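Local coordinates for protein formate dehydrogenase (Pyrobaculum aerophilum, PDB 1QP8) that binds NADPH and probably acts as an oxidoreductase of the D-isomer specific 2-hydroxyacid dehydrogenase family, reducing substrates such as glyoxylate or hydroxypyruvate, at residues Gly140-Ser154 and Pro161-Ala175. Residues are numbered along the deposited sequence; the frame is centred on the assembly and turned at random.
Sequences GKILAALGAQVRGFS and PWRFTNSLEEALREA. With NDP (NADPH dihydro-nicotinamide-adenine-dinucleotide phosphate), chain C.
Leu168 lies over one face of the Phe153 ring, its CB 4.2 Å from the ring centroid in a CH-pi contact, while the backbone carbon of Asn166 meets the ring edge. The Trp162 indole takes Lys141 N at its edge and Pro161 CD over one face; with CG set between backbone N and carbonyl carbon (chi1 51°), CZ3 reaches Lys141 CG. Phe164 turns its ring edge to Ser154 CB, 3.7 Å from CE1. The Arg163 guanidinium has Arg151 CD above one face, that of Arg151 has Ala175 CB. Arg151, extended from CG to NE, grips one carbonyl end-on: NH1 (2.6 Å) and NH2 (2.8 Å) both bind Arg173 O, close to the guanidinium plane. Arg151 and Arg163 lie side by side, guanidinium planes 29° apart, with Arg163 NH2 near Arg151 NE, a like-charge approach that Glu170 probably offsets: its OE2 salt-bridges Arg163 NH1 and sits 4.0 Å from Arg151 NH1, well out of that guanidinium plane, a long salt bridge of charges only. Shortening Arg151 to an alanine would probably leave Arg173 O without its two-pronged grip and the Arg163 guanidinium without the chain over one face. Backbone bonds align the segments: Arg163 N to Val150 O, Thr165 N to Gly152 O (2.9 Å) and, weakly, Ser154 N to Thr165 O. A loop can thus be fixed to a sheet edge by few backbone bonds and one arginine: residues 162-166 run parallel along strand 149-153, bridged once, Phe153 with Thr165. This is the second strand of the Rossmann-type NAD-binding domain, whose end meets NADPH, Ser154 OG lying 3.0 Å from O3B of the adenosine ribose.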
loop_
_atom_site.group_PDB
_atom_site.type_symbol
_atom_site.label_atom_id
_atom_site.label_comp_id
_atom_site.label_asym_id
_atom_site.label_seq_id
_atom_site.Cartn_x
_atom_site.Cartn_y
_atom_site.Cartn_z
ATOM N N GLY A 140 10.560 6.099 1.304
ATOM C CA GLY A 140 11.573 5.479 2.144
ATOM C C GLY A 140 11.161 5.374 3.599
ATOM O O GLY A 140 11.301 4.314 4.212
ATOM N N LYS A 141 10.636 6.458 4.157
ATOM C CA LYS A 141 10.210 6.421 5.543
ATOM C C LYS A 141 9.119 5.376 5.808
ATOM O O LYS A 141 9.172 4.656 6.809
ATOM C CB LYS A 141 9.786 7.817 5.987
ATOM C CG LYS A 141 10.971 8.772 5.989
ATOM C CD LYS A 141 10.663 10.124 6.601
ATOM C CE LYS A 141 11.935 10.961 6.677
ATOM N NZ LYS A 141 11.710 12.320 7.230
ATOM N N ILE A 142 8.152 5.262 4.904
ATOM C CA ILE A 142 7.072 4.290 5.066
ATOM C C ILE A 142 7.565 2.851 4.935
ATOM O O ILE A 142 7.201 1.977 5.728
ATOM C CB ILE A 142 5.987 4.531 4.030
ATOM C CG1 ILE A 142 5.513 5.973 4.154
ATOM C CG2 ILE A 142 4.846 3.565 4.243
ATOM C CD1 ILE A 142 4.626 6.423 3.030
ATOM N N LEU A 143 8.383 2.600 3.922
ATOM C CA LEU A 143 8.909 1.259 3.734
ATOM C C LEU A 143 9.608 0.852 5.019
ATOM O O LEU A 143 9.298 -0.184 5.608
ATOM C CB LEU A 143 9.898 1.227 2.569
ATOM C CG LEU A 143 9.290 1.449 1.187
ATOM C CD1 LEU A 143 10.362 1.249 0.149
ATOM C CD2 LEU A 143 8.141 0.470 0.954
ATOM N N ALA A 144 10.548 1.690 5.449
ATOM C CA ALA A 144 11.304 1.452 6.670
ATOM C C ALA A 144 10.352 1.171 7.819
ATOM O O ALA A 144 10.511 0.195 8.539
ATOM C CB ALA A 144 12.161 2.660 6.995
ATOM N N ALA A 145 9.360 2.033 7.987
ATOM C CA ALA A 145 8.390 1.842 9.054
ATOM C C ALA A 145 7.629 0.516 8.906
ATOM O O ALA A 145 6.941 0.085 9.825
ATOM C CB ALA A 145 7.420 2.999 9.076
ATOM N N LEU A 146 7.741 -0.126 7.750
ATOM C CA LEU A 146 7.057 -1.395 7.537
ATOM C C LEU A 146 8.033 -2.537 7.786
ATOM O O LEU A 146 7.696 -3.720 7.638
ATOM C CB LEU A 146 6.513 -1.480 6.108
ATOM C CG LEU A 146 5.297 -0.631 5.735
ATOM C CD1 LEU A 146 4.969 -0.880 4.279
ATOM C CD2 LEU A 146 4.103 -0.978 6.618
ATOM N N GLY A 147 9.255 -2.168 8.153
ATOM C CA GLY A 147 10.273 -3.159 8.443
ATOM C C GLY A 147 11.184 -3.500 7.288
ATOM O O GLY A 147 11.844 -4.530 7.307
ATOM N N ALA A 148 11.246 -2.642 6.285
ATOM C CA ALA A 148 12.092 -2.936 5.143
ATOM C C ALA A 148 13.514 -2.443 5.329
ATOM O O ALA A 148 13.757 -1.447 6.005
ATOM C CB ALA A 148 11.502 -2.319 3.886
ATOM N N GLN A 149 14.458 -3.155 4.729
ATOM C CA GLN A 149 15.854 -2.764 4.784
ATOM C C GLN A 149 16.022 -1.801 3.628
ATOM O O GLN A 149 16.621 -2.145 2.611
ATOM C CB GLN A 149 16.770 -3.969 4.574
ATOM C CG GLN A 149 16.777 -4.964 5.718
ATOM C CD GLN A 149 17.746 -6.105 5.477
ATOM O OE1 GLN A 149 17.587 -6.884 4.537
ATOM N NE2 GLN A 149 18.764 -6.204 6.324
ATOM N N VAL A 150 15.483 -0.599 3.785
ATOM C CA VAL A 150 15.547 0.405 2.736
ATOM C C VAL A 150 16.964 0.840 2.425
ATOM O O VAL A 150 17.735 1.134 3.332
ATOM C CB VAL A 150 14.759 1.681 3.122
ATOM C CG1 VAL A 150 14.591 2.577 1.885
ATOM C CG2 VAL A 150 13.410 1.312 3.748
ATOM N N ARG A 151 17.301 0.885 1.142
ATOM C CA ARG A 151 18.615 1.338 0.711
ATOM C C ARG A 151 18.384 2.572 -0.150
ATOM O O ARG A 151 18.175 2.448 -1.348
ATOM C CB ARG A 151 19.310 0.292 -0.150
ATOM C CG ARG A 151 19.433 -1.069 0.471
ATOM C CD ARG A 151 20.223 -1.915 -0.482
ATOM N NE ARG A 151 20.018 -3.338 -0.280
ATOM C CZ ARG A 151 20.303 -4.248 -1.201
ATOM N NH1 ARG A 151 20.804 -3.873 -2.375
ATOM N NH2 ARG A 151 20.079 -5.529 -0.953
ATOM N N GLY A 152 18.425 3.753 0.457
ATOM C CA GLY A 152 18.198 4.980 -0.287
ATOM C C GLY A 152 19.363 5.466 -1.128
ATOM O O GLY A 152 20.487 5.582 -0.650
ATOM N N PHE A 153 19.082 5.753 -2.393
ATOM C CA PHE A 153 20.081 6.241 -3.333
ATOM C C PHE A 153 19.833 7.722 -3.600
ATOM O O PHE A 153 18.705 8.203 -3.461
ATOM C CB PHE A 153 19.974 5.465 -4.639
ATOM C CG PHE A 153 20.622 6.148 -5.808
ATOM C CD1 PHE A 153 22.003 6.311 -5.863
ATOM C CD2 PHE A 153 19.855 6.595 -6.881
ATOM C CE1 PHE A 153 22.623 6.904 -6.971
ATOM C CE2 PHE A 153 20.462 7.194 -8.001
ATOM C CZ PHE A 153 21.850 7.345 -8.041
ATOM N N SER A 154 20.879 8.449 -3.981
ATOM C CA SER A 154 20.752 9.876 -4.259
ATOM C C SER A 154 22.099 10.495 -4.601
ATOM O O SER A 154 23.140 9.907 -4.326
ATOM C CB SER A 154 20.146 10.600 -3.053
ATOM O OG SER A 154 19.933 11.968 -3.345
ATOM N N PRO A 161 16.107 7.089 7.736
ATOM C CA PRO A 161 15.797 5.653 7.884
ATOM C C PRO A 161 16.301 4.714 6.794
ATOM O O PRO A 161 15.513 3.929 6.273
ATOM C CB PRO A 161 14.266 5.615 7.953
ATOM C CG PRO A 161 13.883 6.973 8.411
ATOM C CD PRO A 161 14.865 7.887 7.711
ATOM N N TRP A 162 17.584 4.763 6.460
ATOM C CA TRP A 162 18.104 3.881 5.410
ATOM C C TRP A 162 19.616 3.959 5.186
ATOM O O TRP A 162 20.283 4.910 5.588
ATOM C CB TRP A 162 17.393 4.198 4.100
ATOM C CG TRP A 162 17.440 5.645 3.810
ATOM C CD1 TRP A 162 18.520 6.364 3.400
ATOM C CD2 TRP A 162 16.366 6.573 3.953
ATOM N NE1 TRP A 162 18.185 7.685 3.277
ATOM C CE2 TRP A 162 16.867 7.843 3.611
ATOM C CE3 TRP A 162 15.025 6.453 4.337
ATOM C CZ2 TRP A 162 16.071 8.996 3.638
ATOM C CZ3 TRP A 162 14.235 7.594 4.363
ATOM C CH2 TRP A 162 14.761 8.852 4.015
ATOM N N ARG A 163 20.145 2.965 4.493
ATOM C CA ARG A 163 21.571 2.904 4.236
ATOM C C ARG A 163 22.031 3.660 2.980
ATOM O O ARG A 163 22.546 3.047 2.050
ATOM C CB ARG A 163 21.986 1.427 4.148
ATOM C CG ARG A 163 23.486 1.167 4.079
ATOM C CD ARG A 163 23.807 0.084 3.051
ATOM N NE ARG A 163 22.927 -1.083 3.148
ATOM C CZ ARG A 163 22.936 -2.092 2.280
ATOM N NH1 ARG A 163 23.788 -2.073 1.253
ATOM N NH2 ARG A 163 22.084 -3.106 2.429
ATOM N N PHE A 164 21.872 4.984 2.963
ATOM C CA PHE A 164 22.265 5.813 1.801
ATOM C C PHE A 164 23.439 5.301 0.932
ATOM O O PHE A 164 24.416 4.788 1.456
ATOM C CB PHE A 164 22.597 7.236 2.264
ATOM C CG PHE A 164 23.162 8.094 1.178
ATOM C CD1 PHE A 164 22.325 8.783 0.314
ATOM C CD2 PHE A 164 24.529 8.126 0.948
ATOM C CE1 PHE A 164 22.842 9.479 -0.767
ATOM C CE2 PHE A 164 25.053 8.821 -0.130
ATOM C CZ PHE A 164 24.207 9.497 -0.989
ATOM N N THR A 165 23.341 5.481 -0.389
ATOM C CA THR A 165 24.376 5.060 -1.352
ATOM C C THR A 165 24.551 6.126 -2.419
ATOM O O THR A 165 23.721 7.017 -2.540
ATOM C CB THR A 165 23.969 3.801 -2.127
ATOM O OG1 THR A 165 23.819 2.710 -1.222
ATOM C CG2 THR A 165 25.022 3.444 -3.168
ATOM N N ASN A 166 25.619 6.021 -3.206
ATOM C CA ASN A 166 25.867 6.967 -4.285
ATOM C C ASN A 166 26.022 6.152 -5.560
ATOM O O ASN A 166 26.539 6.638 -6.566
ATOM C CB ASN A 166 27.131 7.792 -4.026
ATOM C CG ASN A 166 28.365 6.932 -3.892
ATOM O OD1 ASN A 166 28.590 6.307 -2.855
ATOM N ND2 ASN A 166 29.170 6.884 -4.949
ATOM N N SER A 167 25.581 4.900 -5.496
ATOM C CA SER A 167 25.622 4.000 -6.644
ATOM C C SER A 167 24.261 3.328 -6.794
ATOM O O SER A 167 23.852 2.531 -5.943
ATOM C CB SER A 167 26.716 2.941 -6.474
ATOM O OG SER A 167 26.533 2.202 -5.281
ATOM N N LEU A 168 23.550 3.669 -7.865
ATOM C CA LEU A 168 22.234 3.083 -8.112
ATOM C C LEU A 168 22.368 1.569 -8.005
ATOM O O LEU A 168 21.518 0.905 -7.402
ATOM C CB LEU A 168 21.711 3.455 -9.510
ATOM C CG LEU A 168 22.418 2.884 -10.754
ATOM C CD1 LEU A 168 21.418 2.193 -11.660
ATOM C CD2 LEU A 168 23.123 3.995 -11.510
ATOM N N GLU A 169 23.452 1.042 -8.579
ATOM C CA GLU A 169 23.740 -0.390 -8.565
ATOM C C GLU A 169 23.643 -0.957 -7.161
ATOM O O GLU A 169 22.821 -1.822 -6.883
ATOM C CB GLU A 169 25.131 -0.659 -9.136
ATOM C CG GLU A 169 25.212 -0.503 -10.639
ATOM C CD GLU A 169 26.539 -0.979 -11.218
ATOM O OE1 GLU A 169 27.039 -2.040 -10.770
ATOM O OE2 GLU A 169 27.072 -0.304 -12.129
ATOM N N GLU A 170 24.493 -0.474 -6.272
ATOM C CA GLU A 170 24.464 -0.940 -4.898
ATOM C C GLU A 170 23.253 -0.314 -4.232
ATOM O O GLU A 170 23.355 0.725 -3.583
ATOM C CB GLU A 170 25.752 -0.529 -4.171
ATOM C CG GLU A 170 25.762 -0.815 -2.668
ATOM C CD GLU A 170 25.485 -2.275 -2.338
ATOM O OE1 GLU A 170 26.274 -3.146 -2.779
ATOM O OE2 GLU A 170 24.480 -2.547 -1.640
ATOM N N ALA A 171 22.102 -0.949 -4.415
ATOM C CA ALA A 171 20.830 -0.488 -3.861
ATOM C C ALA A 171 19.848 -1.441 -4.498
ATOM O O ALA A 171 18.844 -1.835 -3.905
ATOM C CB ALA A 171 20.535 0.941 -4.306
ATOM N N LEU A 172 20.180 -1.810 -5.729
ATOM C CA LEU A 172 19.388 -2.738 -6.512
ATOM C C LEU A 172 19.897 -4.164 -6.272
ATOM O O LEU A 172 19.155 -5.126 -6.450
ATOM C CB LEU A 172 19.502 -2.385 -8.001
ATOM C CG LEU A 172 19.076 -0.987 -8.470
ATOM C CD1 LEU A 172 19.225 -0.928 -9.964
ATOM C CD2 LEU A 172 17.629 -0.694 -8.098
ATOM N N ARG A 173 21.160 -4.291 -5.861
ATOM C CA ARG A 173 21.759 -5.603 -5.605
ATOM C C ARG A 173 20.864 -6.479 -4.759
ATOM O O ARG A 173 20.566 -6.153 -3.610
ATOM C CB ARG A 173 23.125 -5.479 -4.921
ATOM C CG ARG A 173 24.256 -5.175 -5.892
ATOM C CD ARG A 173 25.618 -5.709 -5.438
ATOM N NE ARG A 173 26.448 -5.962 -6.613
ATOM C CZ ARG A 173 26.962 -5.012 -7.388
ATOM N NH1 ARG A 173 26.756 -3.731 -7.103
ATOM N NH2 ARG A 173 27.631 -5.344 -8.487
ATOM N N GLU A 174 20.440 -7.595 -5.343
ATOM C CA GLU A 174 19.570 -8.546 -4.659
ATOM C C GLU A 174 18.395 -7.862 -3.971
ATOM O O GLU A 174 17.845 -8.384 -2.998
ATOM C CB GLU A 174 20.365 -9.335 -3.624
ATOM C CG GLU A 174 21.497 -10.142 -4.204
ATOM C CD GLU A 174 22.332 -10.782 -3.122
ATOM O OE1 GLU A 174 22.916 -10.036 -2.303
ATOM O OE2 GLU A 174 22.400 -12.031 -3.090
ATOM N N ALA A 175 18.016 -6.690 -4.464
ATOM C CA ALA A 175 16.889 -5.993 -3.870
ATOM C C ALA A 175 15.615 -6.681 -4.371
ATOM O O ALA A 175 15.558 -7.154 -5.518
ATOM C CB ALA A 175 16.910 -4.533 -4.269
HETATM P PA NDP C . 13.006 16.973 -5.902
HETATM O O1A NDP C . 13.385 17.527 -7.239
HETATM O O2A NDP C . 11.602 17.301 -6.233
HETATM O O5B NDP C . 13.999 15.715 -6.294
HETATM C C5B NDP C . 15.357 15.913 -5.726
HETATM C C4B NDP C . 15.910 14.553 -5.164
HETATM O O4B NDP C . 16.418 13.623 -6.198
HETATM C C3B NDP C . 17.176 14.724 -4.235
HETATM O O3B NDP C . 17.341 13.571 -3.429
HETATM C C2B NDP C . 18.218 14.942 -5.332
HETATM O O2B NDP C . 19.577 15.003 -5.094
HETATM C C1B NDP C . 17.843 13.879 -6.279
HETATM N N9A NDP C . 18.407 14.070 -7.576
HETATM C C8A NDP C . 18.184 15.021 -8.535
HETATM N N7A NDP C . 18.916 14.815 -9.631
HETATM C C5A NDP C . 19.628 13.679 -9.334
HETATM C C6A NDP C . 20.609 12.932 -10.087
HETATM N N6A NDP C . 20.963 13.343 -11.319
HETATM N N1A NDP C . 21.159 11.808 -9.483
HETATM C C2A NDP C . 20.746 11.461 -8.203
HETATM N N3A NDP C . 19.863 12.092 -7.450
HETATM C C4A NDP C . 19.327 13.194 -8.095
HETATM O O3 NDP C . 12.199 15.691 -5.492
HETATM P PN NDP C . 10.841 14.815 -5.782
HETATM O O1N NDP C . 10.769 13.634 -4.892
HETATM O O2N NDP C . 9.601 15.650 -5.677
HETATM O O5D NDP C . 10.965 14.319 -7.364
HETATM C C5D NDP C . 10.583 15.252 -8.402
HETATM C C4D NDP C . 10.685 14.484 -9.730
HETATM O O4D NDP C . 9.727 13.398 -9.724
HETATM C C3D NDP C . 10.318 15.384 -10.909
HETATM O O3D NDP C . 11.487 16.050 -11.357
HETATM C C2D NDP C . 9.697 14.366 -11.904
HETATM O O2D NDP C . 10.681 13.841 -12.808
HETATM C C1D NDP C . 9.036 13.304 -10.994
HETATM N N1N NDP C . 7.523 13.519 -10.809
HETATM C C2N NDP C . 6.680 12.449 -11.269
HETATM C C3N NDP C . 5.285 12.633 -11.103
HETATM C C7N NDP C . 4.332 11.476 -11.597
HETATM O O7N NDP C . 3.156 11.545 -11.291
HETATM N N7N NDP C . 4.888 10.474 -12.331
HETATM C C4N NDP C . 4.667 13.802 -10.513
HETATM C C5N NDP C . 5.637 14.785 -10.100
HETATM C C6N NDP C . 6.990 14.689 -10.220
HETATM P P2B NDP C . 20.182 16.583 -4.928
HETATM O O1X NDP C . 21.622 16.172 -4.737
HETATM O O2X NDP C . 19.850 17.208 -6.236
HETATM O O3X NDP C . 19.484 17.140 -3.782
#